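Local coordinates for protein citrate synthase (Metallosphaera sedula, PDB 6ABX) that probably catalyses the condensation of oxaloacetate with acetyl-CoA, with use of water, to give citrate and CoA in the tricarboxylic acid cycle, at residues 44-48 with 60-65; 91-95 with 322-326; 99-103 with 199-203. One frame throughout, in Å; residues are numbered along the deposited sequence.

Contact 1: 44-48 with 60-65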
ATOM      1  N   GLU A  44     -24.642   2.605  -8.858  1.00 10.72           N
ATOM      2  CA  GLU A  44     -24.562   1.168  -9.136  1.00 11.43           C
ATOM      3  C   GLU A  44     -24.357   0.878 -10.635  1.00 11.41           C
ATOM      4  O   GLU A  44     -23.587  -0.019 -11.029  1.00 10.41           O
ATOM      5  CB  GLU A  44     -25.786   0.433  -8.596  1.00 12.05           C
ATOM      6  CG  GLU A  44     -25.865   0.420  -7.094  1.00 13.05           C
ATOM      7  CD  GLU A  44     -26.628   1.544  -6.420  1.00 13.56           C
ATOM      8  OE1 GLU A  44     -26.784   2.617  -7.010  1.00 13.36           O
ATOM      9  OE2 GLU A  44     -27.158   1.263  -5.305  1.00 13.14           O
ATOM     10  N   GLU A  45     -25.011   1.652 -11.506  1.00 10.63           N
ATOM     11  CA  GLU A  45     -24.865   1.374 -12.923  1.00 12.18           C
ATOM     12  C   GLU A  45     -23.414   1.644 -13.370  1.00 11.76           C
ATOM     13  O   GLU A  45     -22.841   0.913 -14.195  1.00 11.33           O
ATOM     14  CB  GLU A  45     -25.826   2.241 -13.733  1.00 12.18           C
ATOM     15  CG  GLU A  45     -25.754   1.977 -15.182  1.00 13.65           C
ATOM     16  CD  GLU A  45     -26.771   2.739 -16.014  1.00 14.60           C
ATOM     17  OE1 GLU A  45     -26.480   3.912 -16.384  1.00 14.53           O
ATOM     18  OE2 GLU A  45     -27.852   2.168 -16.248  1.00 15.60           O
ATOM     19  N   VAL A  46     -22.812   2.744 -12.884  1.00 10.82           N
ATOM     20  CA  VAL A  46     -21.412   3.018 -13.271  1.00 11.25           C
ATOM     21  C   VAL A  46     -20.439   2.018 -12.641  1.00 11.12           C
ATOM     22  O   VAL A  46     -19.441   1.691 -13.312  1.00 10.84           O
ATOM     23  CB  VAL A  46     -21.012   4.488 -12.991  1.00 11.17           C
ATOM     24  CG1 VAL A  46     -19.583   4.743 -13.432  1.00 12.10           C
ATOM     25  CG2 VAL A  46     -21.932   5.454 -13.702  1.00 12.18           C
ATOM     26  N   ALA A  47     -20.663   1.567 -11.402  1.00 11.14           N
ATOM     27  CA  ALA A  47     -19.817   0.525 -10.791  1.00 10.93           C
ATOM     28  C   ALA A  47     -19.901  -0.751 -11.646  1.00 10.39           C
ATOM     29  O   ALA A  47     -18.867  -1.357 -11.972  1.00 11.30           O
ATOM     30  CB  ALA A  47     -20.228   0.237  -9.380  1.00 11.42           C
ATOM     31  N   TYR A  48     -21.110  -1.083 -12.119  1.00 10.01           N
ATOM     32  CA  TYR A  48     -21.273  -2.232 -13.023  1.00 10.59           C
ATOM     33  C   TYR A  48     -20.429  -2.019 -14.277  1.00 11.37           C
ATOM     34  O   TYR A  48     -19.755  -2.977 -14.751  1.00 11.91           O
ATOM     35  CB  TYR A  48     -22.744  -2.425 -13.398  1.00 11.12           C
ATOM     36  CG  TYR A  48     -23.051  -3.712 -14.149  1.00 11.08           C
ATOM     37  CD1 TYR A  48     -22.711  -3.854 -15.483  1.00 12.63           C
ATOM     38  CD2 TYR A  48     -23.613  -4.782 -13.492  1.00 12.59           C
ATOM     39  CE1 TYR A  48     -22.942  -5.034 -16.162  1.00 12.94           C
ATOM     40  CE2 TYR A  48     -23.917  -5.949 -14.169  1.00 14.20           C
ATOM     41  CZ  TYR A  48     -23.514  -6.093 -15.490  1.00 13.68           C
ATOM     42  OH  TYR A  48     -23.748  -7.296 -16.112  1.00 15.93           O
ATOM     43  N   GLU A  60     -29.841  -7.316 -15.035  1.00 17.37           N
ATOM     44  CA  GLU A  60     -28.489  -7.382 -14.550  1.00 16.62           C
ATOM     45  C   GLU A  60     -28.300  -6.325 -13.456  1.00 16.55           C
ATOM     46  O   GLU A  60     -27.682  -6.631 -12.404  1.00 16.95           O
ATOM     47  CB  GLU A  60     -27.467  -7.164 -15.655  1.00 16.84           C
ATOM     48  CG  GLU A  60     -27.372  -8.338 -16.620  1.00 19.39           C
ATOM     49  CD  GLU A  60     -26.563  -8.049 -17.857  1.00 20.98           C
ATOM     50  OE1 GLU A  60     -26.431  -6.871 -18.234  1.00 17.92           O
ATOM     51  OE2 GLU A  60     -26.023  -9.006 -18.427  1.00 27.18           O
ATOM     52  N   LEU A  61     -28.884  -5.144 -13.664  1.00 15.26           N
ATOM     53  CA  LEU A  61     -28.666  -4.039 -12.700  1.00 15.03           C
ATOM     54  C   LEU A  61     -29.442  -4.321 -11.405  1.00 16.20           C
ATOM     55  O   LEU A  61     -28.939  -4.123 -10.336  1.00 15.00           O
ATOM     56  CB  LEU A  61     -29.056  -2.701 -13.296  1.00 14.23           C
ATOM     57  CG  LEU A  61     -28.859  -1.488 -12.378  1.00 14.82           C
ATOM     58  CD1 LEU A  61     -27.440  -1.400 -11.831  1.00 15.68           C
ATOM     59  CD2 LEU A  61     -29.232  -0.225 -13.134  1.00 14.83           C
ATOM     60  N   ASP A  62     -30.656  -4.852 -11.534  1.00 16.65           N
ATOM     61  CA  ASP A  62     -31.473  -5.233 -10.371  1.00 21.00           C
ATOM     62  C   ASP A  62     -30.744  -6.269  -9.497  1.00 17.79           C
ATOM     63  O   ASP A  62     -30.676  -6.139  -8.293  1.00 18.92           O
ATOM     64  CB  ASP A  62     -32.814  -5.829 -10.798  1.00 24.15           C
ATOM     65  CG  ASP A  62     -33.734  -5.982  -9.599  1.00 29.05           C
ATOM     66  OD1 ASP A  62     -34.016  -4.935  -8.933  1.00 32.44           O
ATOM     67  OD2 ASP A  62     -34.098  -7.133  -9.290  1.00 33.70           O
ATOM     68  N   ASP A  63     -30.185  -7.310 -10.118  1.00 16.36           N
ATOM     69  CA  ASP A  63     -29.434  -8.322  -9.391  1.00 17.85           C
ATOM     70  C   ASP A  63     -28.216  -7.697  -8.687  1.00 17.88           C
ATOM     71  O   ASP A  63     -27.886  -8.045  -7.583  1.00 17.95           O
ATOM     72  CB  ASP A  63     -28.962  -9.463 -10.303  1.00 20.60           C
ATOM     73  CG  ASP A  63     -30.114 -10.334 -10.762  1.00 22.44           C
ATOM     74  OD1 ASP A  63     -31.244 -10.095 -10.288  1.00 22.38           O
ATOM     75  OD2 ASP A  63     -29.859 -11.230 -11.581  1.00 24.72           O
ATOM     76  N   PHE A  64     -27.496  -6.816  -9.395  1.00 15.66           N
ATOM     77  CA  PHE A  64     -26.235  -6.236  -8.941  1.00 15.25           C
ATOM     78  C   PHE A  64     -26.504  -5.277  -7.788  1.00 14.22           C
ATOM     79  O   PHE A  64     -25.720  -5.297  -6.790  1.00 14.89           O
ATOM     80  CB  PHE A  64     -25.568  -5.489 -10.092  1.00 14.30           C
ATOM     81  CG  PHE A  64     -24.263  -4.821  -9.762  1.00 13.65           C
ATOM     82  CD1 PHE A  64     -23.117  -5.563  -9.450  1.00 16.34           C
ATOM     83  CD2 PHE A  64     -24.191  -3.449  -9.751  1.00 13.89           C
ATOM     84  CE1 PHE A  64     -21.912  -4.920  -9.208  1.00 15.77           C
ATOM     85  CE2 PHE A  64     -22.998  -2.810  -9.469  1.00 14.47           C
ATOM     86  CZ  PHE A  64     -21.860  -3.547  -9.208  1.00 16.43           C
ATOM     87  N   LYS A  65     -27.573  -4.485  -7.910  1.00 15.64           N
ATOM     88  CA  LYS A  65     -27.995  -3.537  -6.805  1.00 15.73           C
ATOM     89  C   LYS A  65     -28.267  -4.341  -5.529  1.00 16.77           C
ATOM     90  O   LYS A  65     -27.828  -3.992  -4.462  1.00 16.26           O
ATOM     91  CB  LYS A  65     -29.254  -2.748  -7.171  1.00 17.30           C
ATOM     92  CG  LYS A  65     -29.003  -1.596  -8.122  1.00 20.51           C
ATOM     93  CD  LYS A  65     -30.301  -1.108  -8.746  1.00 23.86           C
ATOM     94  CE  LYS A  65     -31.274  -0.477  -7.784  1.00 28.91           C
ATOM     95  NZ  LYS A  65     -32.537  -0.168  -8.496  1.00 32.29           N
TER
HETATM   96  O   HOH W   1     -27.949  -0.989  -3.939  1.00 16.18           O
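Two successive helices of the mainly helical citrate synthase fold, 43-52 and 58-69, meet here as a helix-loop-helix. The short segments cross at 101°, with axes 10.1 Å apart at closest approach. Glu44 points its CB toward residues 60-65. Its aliphatic part packs on Lys65, with Glu44 CB 3.8 Å from Lys65 CG. Its carboxylate is hydrogen-bonded to His148 N. A water bridges the helices here, donating to Glu44 OE2 at 2.8 Å and to Lys65 O at 3.1 Å. Glu45 starts away from the partner helix, yet its backbone N lies 3.9 Å from Leu61 CD1. Glu45 OE1 is hydrogen-bonded to Ser41, and OE2 makes a salt bridge with Arg370 of the second subunit. Ile367 of that subunit packs on both Glu45 and Leu61, so that subunit's C-terminal end lies against this helix pair. Ala47 CB touches the edge of the Phe64 ring, 4.1 Å from CE2. Tyr48 is the most covered residue. Its ring edge meets the face of Phe64 in a T-shaped stack, with centroids 5.4 Å apart and planes at 87°. Tyr48 also reaches Glu60, whose carboxylate is hydrogen-bonded to Thr57 N; Tyr48 OH lies 3.4 Å from Glu60 CD.

Contact 2: 91-95 with 322-326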
ATOM      1  N   PRO A  91      -9.080   9.769  10.190  1.00 14.22           N
ATOM      2  CA  PRO A  91     -10.074   8.879   9.613  1.00 14.83           C
ATOM      3  C   PRO A  91      -9.510   7.985   8.509  1.00 12.19           C
ATOM      4  O   PRO A  91      -9.989   6.883   8.322  1.00 12.66           O
ATOM      5  CB  PRO A  91     -11.136   9.804   9.031  1.00 16.84           C
ATOM      6  CG  PRO A  91     -10.817  11.188   9.505  1.00 18.74           C
ATOM      7  CD  PRO A  91      -9.473  11.172  10.183  1.00 16.56           C
ATOM      8  N   MET A  92      -8.504   8.479   7.797  1.00 11.98           N
ATOM      9  CA  MET A  92      -7.826   7.630   6.782  1.00 12.56           C
ATOM     10  C   MET A  92      -7.036   6.498   7.451  1.00 12.68           C
ATOM     11  O   MET A  92      -7.019   5.378   6.950  1.00 12.13           O
ATOM     12  CB  MET A  92      -6.953   8.507   5.866  1.00 13.06           C
ATOM     13  CG  MET A  92      -7.762   9.250   4.815  1.00 13.56           C
ATOM     14  SD  MET A  92      -8.684   8.213   3.618  1.00 13.60           S
ATOM     15  CE  MET A  92      -7.390   7.967   2.407  1.00 14.36           C
ATOM     16  N   ASP A  93      -6.479   6.725   8.644  1.00 11.75           N
ATOM     17  CA  ASP A  93      -5.854   5.670   9.413  1.00 12.65           C
ATOM     18  C   ASP A  93      -6.891   4.642   9.843  1.00 11.34           C
ATOM     19  O   ASP A  93      -6.615   3.465   9.846  1.00 12.28           O
ATOM     20  CB  ASP A  93      -5.118   6.181  10.659  1.00 13.53           C
ATOM     21  CG  ASP A  93      -3.913   7.072  10.323  1.00 17.14           C
ATOM     22  OD1 ASP A  93      -3.571   7.183   9.126  1.00 17.74           O
ATOM     23  OD2 ASP A  93      -3.331   7.696  11.273  1.00 18.29           O
ATOM     24  N   ILE A  94      -8.095   5.099  10.230  1.00 11.74           N
ATOM     25  CA  ILE A  94      -9.128   4.191  10.626  1.00 11.11           C
ATOM     26  C   ILE A  94      -9.534   3.342   9.417  1.00 11.65           C
ATOM     27  O   ILE A  94      -9.652   2.170   9.509  1.00 11.19           O
ATOM     28  CB  ILE A  94     -10.328   4.944  11.220  1.00 12.00           C
ATOM     29  CG1 ILE A  94      -9.938   5.658  12.515  1.00 12.47           C
ATOM     30  CG2 ILE A  94     -11.479   3.978  11.455  1.00 12.60           C
ATOM     31  CD1 ILE A  94     -11.027   6.582  13.051  1.00 13.35           C
ATOM     32  N   LEU A  95      -9.726   3.990   8.267  1.00 11.94           N
ATOM     33  CA  LEU A  95     -10.155   3.260   7.087  1.00 12.64           C
ATOM     34  C   LEU A  95      -9.057   2.282   6.630  1.00 12.18           C
ATOM     35  O   LEU A  95      -9.377   1.138   6.289  1.00 13.04           O
ATOM     36  CB  LEU A  95     -10.458   4.255   5.965  1.00 12.86           C
ATOM     37  CG  LEU A  95     -11.073   3.598   4.724  1.00 13.84           C
ATOM     38  CD1 LEU A  95     -12.436   3.036   5.054  1.00 15.29           C
ATOM     39  CD2 LEU A  95     -11.136   4.565   3.538  1.00 14.80           C
ATOM     40  N   ASP A 322     -13.066  16.508   7.590  1.00 20.25           N
ATOM     41  CA  ASP A 322     -11.903  15.698   7.547  1.00 22.70           C
ATOM     42  C   ASP A 322     -12.269  14.245   7.171  1.00 20.09           C
ATOM     43  O   ASP A 322     -11.368  13.434   7.038  1.00 19.41           O
ATOM     44  CB  ASP A 322     -11.102  15.774   8.827  1.00 27.49           C
ATOM     45  CG  ASP A 322     -11.798  15.052   9.938  1.00 27.73           C
ATOM     46  OD1 ASP A 322     -13.007  14.855   9.796  1.00 32.67           O
ATOM     47  OD2 ASP A 322     -11.115  14.721  10.945  1.00 33.52           O
ATOM     48  N   LEU A 323     -13.560  13.932   7.009  1.00 16.24           N
ATOM     49  CA  LEU A 323     -13.935  12.616   6.422  1.00 15.40           C
ATOM     50  C   LEU A 323     -13.828  12.647   4.902  1.00 14.87           C
ATOM     51  O   LEU A 323     -13.972  11.552   4.249  1.00 13.23           O
ATOM     52  CB  LEU A 323     -15.348  12.260   6.871  1.00 17.30           C
ATOM     53  CG  LEU A 323     -15.458  11.937   8.353  1.00 20.63           C
ATOM     54  CD1 LEU A 323     -16.839  11.428   8.687  1.00 23.48           C
ATOM     55  CD2 LEU A 323     -14.427  10.891   8.755  1.00 23.03           C
ATOM     56  N   PHE A 324     -13.629  13.818   4.272  1.00 14.19           N
ATOM     57  CA  PHE A 324     -13.728  13.863   2.799  1.00 15.02           C
ATOM     58  C   PHE A 324     -12.770  12.873   2.113  1.00 13.04           C
ATOM     59  O   PHE A 324     -13.184  12.211   1.155  1.00 11.86           O
ATOM     60  CB  PHE A 324     -13.503  15.257   2.196  1.00 18.03           C
ATOM     61  CG  PHE A 324     -13.483  15.172   0.679  1.00 28.85           C
ATOM     62  CD1 PHE A 324     -14.561  14.615  -0.007  1.00 34.79           C
ATOM     63  CD2 PHE A 324     -12.340  15.461  -0.053  1.00 36.24           C
ATOM     64  CE1 PHE A 324     -14.523  14.441  -1.386  1.00 37.79           C
ATOM     65  CE2 PHE A 324     -12.318  15.304  -1.428  1.00 36.64           C
ATOM     66  CZ  PHE A 324     -13.401  14.784  -2.096  1.00 37.10           C
ATOM     67  N   PRO A 325     -11.500  12.689   2.545  1.00 12.41           N
ATOM     68  CA  PRO A 325     -10.621  11.723   1.888  1.00 11.54           C
ATOM     69  C   PRO A 325     -11.169  10.289   1.950  1.00 10.60           C
ATOM     70  O   PRO A 325     -10.983   9.482   0.994  1.00 10.64           O
ATOM     71  CB  PRO A 325      -9.293  11.788   2.649  1.00 13.15           C
ATOM     72  CG  PRO A 325      -9.332  13.166   3.341  1.00 15.15           C
ATOM     73  CD  PRO A 325     -10.777  13.570   3.505  1.00 13.83           C
ATOM     74  N   THR A 326     -11.906   9.989   3.021  1.00  9.51           N
ATOM     75  CA  THR A 326     -12.489   8.622   3.128  1.00  9.17           C
ATOM     76  C   THR A 326     -13.584   8.465   2.065  1.00  9.52           C
ATOM     77  O   THR A 326     -13.802   7.316   1.535  1.00  9.37           O
ATOM     78  CB  THR A 326     -12.939   8.208   4.528  1.00 10.37           C
ATOM     79  OG1 THR A 326     -14.081   8.957   4.951  1.00 10.28           O
ATOM     80  CG2 THR A 326     -11.832   8.327   5.559  1.00 11.19           C
TER
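Pro91, Thr326 and Met92 carry most of this contact. It joins two distant helices of the mainly helical citrate synthase fold: the start of helix 91-105 meets the 3-10 turn at 322-323 and the first residues of helix 324-343. The two segments are more than 220 residues apart in sequence. Pro91 has the largest covered area, 77 Å². Its ring sits against Asp322 and Leu323, with Pro91 CG 3.4 Å from Asp322 O and Pro91 CB 3.5 Å from Leu323 CD2. Thr326 turns its methyl to the first helix: Thr326 CG2 lies 3.6 Å from Pro91 O and 3.7 Å from Met92 SD. Its hydroxyl goes the other way and donates to Leu323 O at 2.7 Å, within its own segment. Met92 folds its side chain along Pro325, with Met92 CG 3.7 Å from Pro325 CB and Met92 SD 3.6 Å from Pro325 C. Helix 112-134 packs on Pro91, Leu323 and Thr326, helix 198-209 on Met92 and Leu95. Helix 324-343 also carries Arg332, an oxaloacetate-binding residue, whose side chain is about 9 Å from that of Met92. The contact is therefore core packing near the active site, not part of it. Aliphatic atoms and a sulfur make van der Waals contact with side chains and backbone, while Asp322 is satisfied by a salt bridge to Arg134.

Contact 3: 99-103 with 199-203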
ATOM      1  N   VAL A  99     -10.074  -1.753   6.495  1.00 12.83           N
ATOM      2  CA  VAL A  99      -9.961  -2.527   5.284  1.00 13.64           C
ATOM      3  C   VAL A  99      -8.913  -3.629   5.444  1.00 13.22           C
ATOM      4  O   VAL A  99      -9.099  -4.736   4.933  1.00 13.97           O
ATOM      5  CB  VAL A  99      -9.727  -1.627   4.048  1.00 15.24           C
ATOM      6  CG1 VAL A  99      -9.527  -2.438   2.764  1.00 15.59           C
ATOM      7  CG2 VAL A  99     -10.871  -0.632   3.883  1.00 16.00           C
ATOM      8  N   SER A 100      -7.835  -3.355   6.189  1.00 13.92           N
ATOM      9  CA  SER A 100      -6.846  -4.389   6.519  1.00 12.66           C
ATOM     10  C   SER A 100      -7.503  -5.527   7.307  1.00 11.78           C
ATOM     11  O   SER A 100      -7.297  -6.706   7.012  1.00 13.37           O
ATOM     12  CB  SER A 100      -5.667  -3.789   7.233  1.00 13.36           C
ATOM     13  OG  SER A 100      -4.641  -4.780   7.456  1.00 12.93           O
ATOM     14  N   MET A 101      -8.338  -5.166   8.283  1.00 12.53           N
ATOM     15  CA  MET A 101      -9.078  -6.152   9.083  1.00 13.98           C
ATOM     16  C   MET A 101     -10.072  -6.927   8.225  1.00 13.93           C
ATOM     17  O   MET A 101     -10.193  -8.132   8.363  1.00 15.63           O
ATOM     18  CB  MET A 101      -9.814  -5.512  10.256  1.00 13.95           C
ATOM     19  CG  MET A 101      -8.916  -4.936  11.257  1.00 14.77           C
ATOM     20  SD  MET A 101      -9.785  -3.864  12.475  1.00 18.30           S
ATOM     21  CE  MET A 101     -10.782  -5.059  13.362  1.00 17.36           C
ATOM     22  N   MET A 102     -10.755  -6.248   7.314  1.00 15.60           N
ATOM     23  CA  MET A 102     -11.679  -6.884   6.420  1.00 15.30           C
ATOM     24  C   MET A 102     -10.995  -8.004   5.617  1.00 15.02           C
ATOM     25  O   MET A 102     -11.553  -9.111   5.451  1.00 15.75           O
ATOM     26  CB  MET A 102     -12.230  -5.802   5.472  1.00 17.04           C
ATOM     27  CG  MET A 102     -13.642  -5.882   5.141  1.00 20.78           C
ATOM     28  SD  MET A 102     -13.882  -4.509   3.928  1.00 21.12           S
ATOM     29  CE  MET A 102     -14.268  -3.160   5.029  1.00 18.81           C
ATOM     30  N   GLY A 103      -9.795  -7.717   5.087  1.00 13.94           N
ATOM     31  CA  GLY A 103      -8.976  -8.637   4.325  1.00 14.49           C
ATOM     32  C   GLY A 103      -8.560  -9.845   5.187  1.00 14.61           C
ATOM     33  O   GLY A 103      -8.613 -10.976   4.750  1.00 15.45           O
ATOM     34  N   TYR A 199      -7.391  -7.052  -1.223  1.00 12.19           N
ATOM     35  CA  TYR A 199      -7.463  -6.195  -0.009  1.00 12.46           C
ATOM     36  C   TYR A 199      -6.131  -5.512   0.261  1.00 13.64           C
ATOM     37  O   TYR A 199      -6.126  -4.307   0.572  1.00 11.98           O
ATOM     38  CB  TYR A 199      -7.945  -6.952   1.227  1.00 13.92           C
ATOM     39  CG  TYR A 199      -9.362  -7.463   1.208  1.00 13.10           C
ATOM     40  CD1 TYR A 199     -10.440  -6.673   1.587  1.00 13.05           C
ATOM     41  CD2 TYR A 199      -9.633  -8.771   0.825  1.00 14.33           C
ATOM     42  CE1 TYR A 199     -11.732  -7.181   1.652  1.00 13.37           C
ATOM     43  CE2 TYR A 199     -10.912  -9.292   0.887  1.00 14.00           C
ATOM     44  CZ  TYR A 199     -11.971  -8.502   1.302  1.00 15.16           C
ATOM     45  OH  TYR A 199     -13.224  -9.053   1.362  1.00 16.36           O
ATOM     46  N   SER A 200      -5.009  -6.246   0.151  1.00 12.99           N
ATOM     47  CA  SER A 200      -3.661  -5.659   0.276  1.00 12.47           C
ATOM     48  C   SER A 200      -3.491  -4.503  -0.707  1.00 11.50           C
ATOM     49  O   SER A 200      -2.998  -3.424  -0.343  1.00 11.56           O
ATOM     50  CB  SER A 200      -2.607  -6.709   0.041  1.00 12.86           C
ATOM     51  OG  SER A 200      -2.575  -7.651   1.097  1.00 14.54           O
ATOM     52  N   SER A 201      -3.964  -4.703  -1.948  1.00 10.81           N
ATOM     53  CA  SER A 201      -3.894  -3.605  -2.982  1.00 11.60           C
ATOM     54  C   SER A 201      -4.621  -2.350  -2.504  1.00 10.72           C
ATOM     55  O   SER A 201      -4.067  -1.227  -2.569  1.00 11.68           O
ATOM     56  CB  SER A 201      -4.430  -4.019  -4.336  1.00 12.86           C
ATOM     57  OG  SER A 201      -3.583  -4.983  -4.866  1.00 16.68           O
ATOM     58  N   VAL A 202      -5.877  -2.532  -2.093  1.00 10.02           N
ATOM     59  CA  VAL A 202      -6.708  -1.441  -1.686  1.00 10.97           C
ATOM     60  C   VAL A 202      -6.136  -0.758  -0.438  1.00 10.04           C
ATOM     61  O   VAL A 202      -6.176   0.472  -0.354  1.00 12.51           O
ATOM     62  CB  VAL A 202      -8.180  -1.831  -1.511  1.00 10.44           C
ATOM     63  CG1 VAL A 202      -9.030  -0.750  -0.806  1.00  9.66           C
ATOM     64  CG2 VAL A 202      -8.795  -2.195  -2.859  1.00 11.14           C
ATOM     65  N   VAL A 203      -5.616  -1.522   0.529  1.00 10.53           N
ATOM     66  CA  VAL A 203      -4.943  -0.946   1.679  1.00 11.28           C
ATOM     67  C   VAL A 203      -3.805  -0.024   1.227  1.00 11.02           C
ATOM     68  O   VAL A 203      -3.682   1.109   1.769  1.00 11.49           O
ATOM     69  CB  VAL A 203      -4.465  -2.034   2.675  1.00 12.16           C
ATOM     70  CG1 VAL A 203      -3.544  -1.475   3.728  1.00 12.74           C
ATOM     71  CG2 VAL A 203      -5.658  -2.744   3.305  1.00 12.77           C
TER
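The CA of a glycine sits over the face of a tyrosine ring in this contact. Gly103 CA is 3.6 Å from the centroid of the Tyr199 ring and only 20° off the ring normal, a CH-pi contact. The setting is an antiparallel helix pair in the core of the citrate synthase fold, between helices 91-105 and 198-209. The axes of the short segments run at 174° and approach to 9.1 Å. The backbones are closest at Gly103 and Tyr199, whose CA atoms are 5.2 Å apart. An ideal CB on Gly103 would fall 2.7 Å from Tyr199 CB, a clash, so the missing side chain makes room for the tyrosine. Met102 flanks the ring in a Met-aromatic contact, with SD 5.4 Å from the centroid and at the ring edge. The Tyr199 hydroxyl is hydrogen-bonded to Asp106. One turn away the packing becomes aliphatic. Val99 CG1 lies 4.0 Å from Val202 CG1, and Val202 in turn touches Val333 and Trp336 of helix 324-343. The dimer interface borders this pair directly: Ser100 OG is hydrogen-bonded to Thr97 and Arg96 of the second subunit, and Val203 packs on Val203 of that subunit. Val203 also meets the first helix, with CG2 3.9 Å from Val99 CG1 and 3.7 Å from Ser100 N.

Overall arrangement
Contacts 2 and 3 share helix 91-105. Contact 2 uses its start and contact 3 its later turns, and their centres are 15 Å apart. Along the chain, segments 99-103 and 199-203 both fall between the two halves of contact 2. Helix 91-105 is thereby tied to helix 198-209 and to helix 324-343, which carries the oxaloacetate-binding Arg332. Contact 1 is closed earlier in the sequence by helices 43-52 and 58-69. It stands apart, its centre 26 Å from that of contact 2 and 23 Å from that of contact 3. All three have residues that touch the second subunit, so they lie beside the dimer interface.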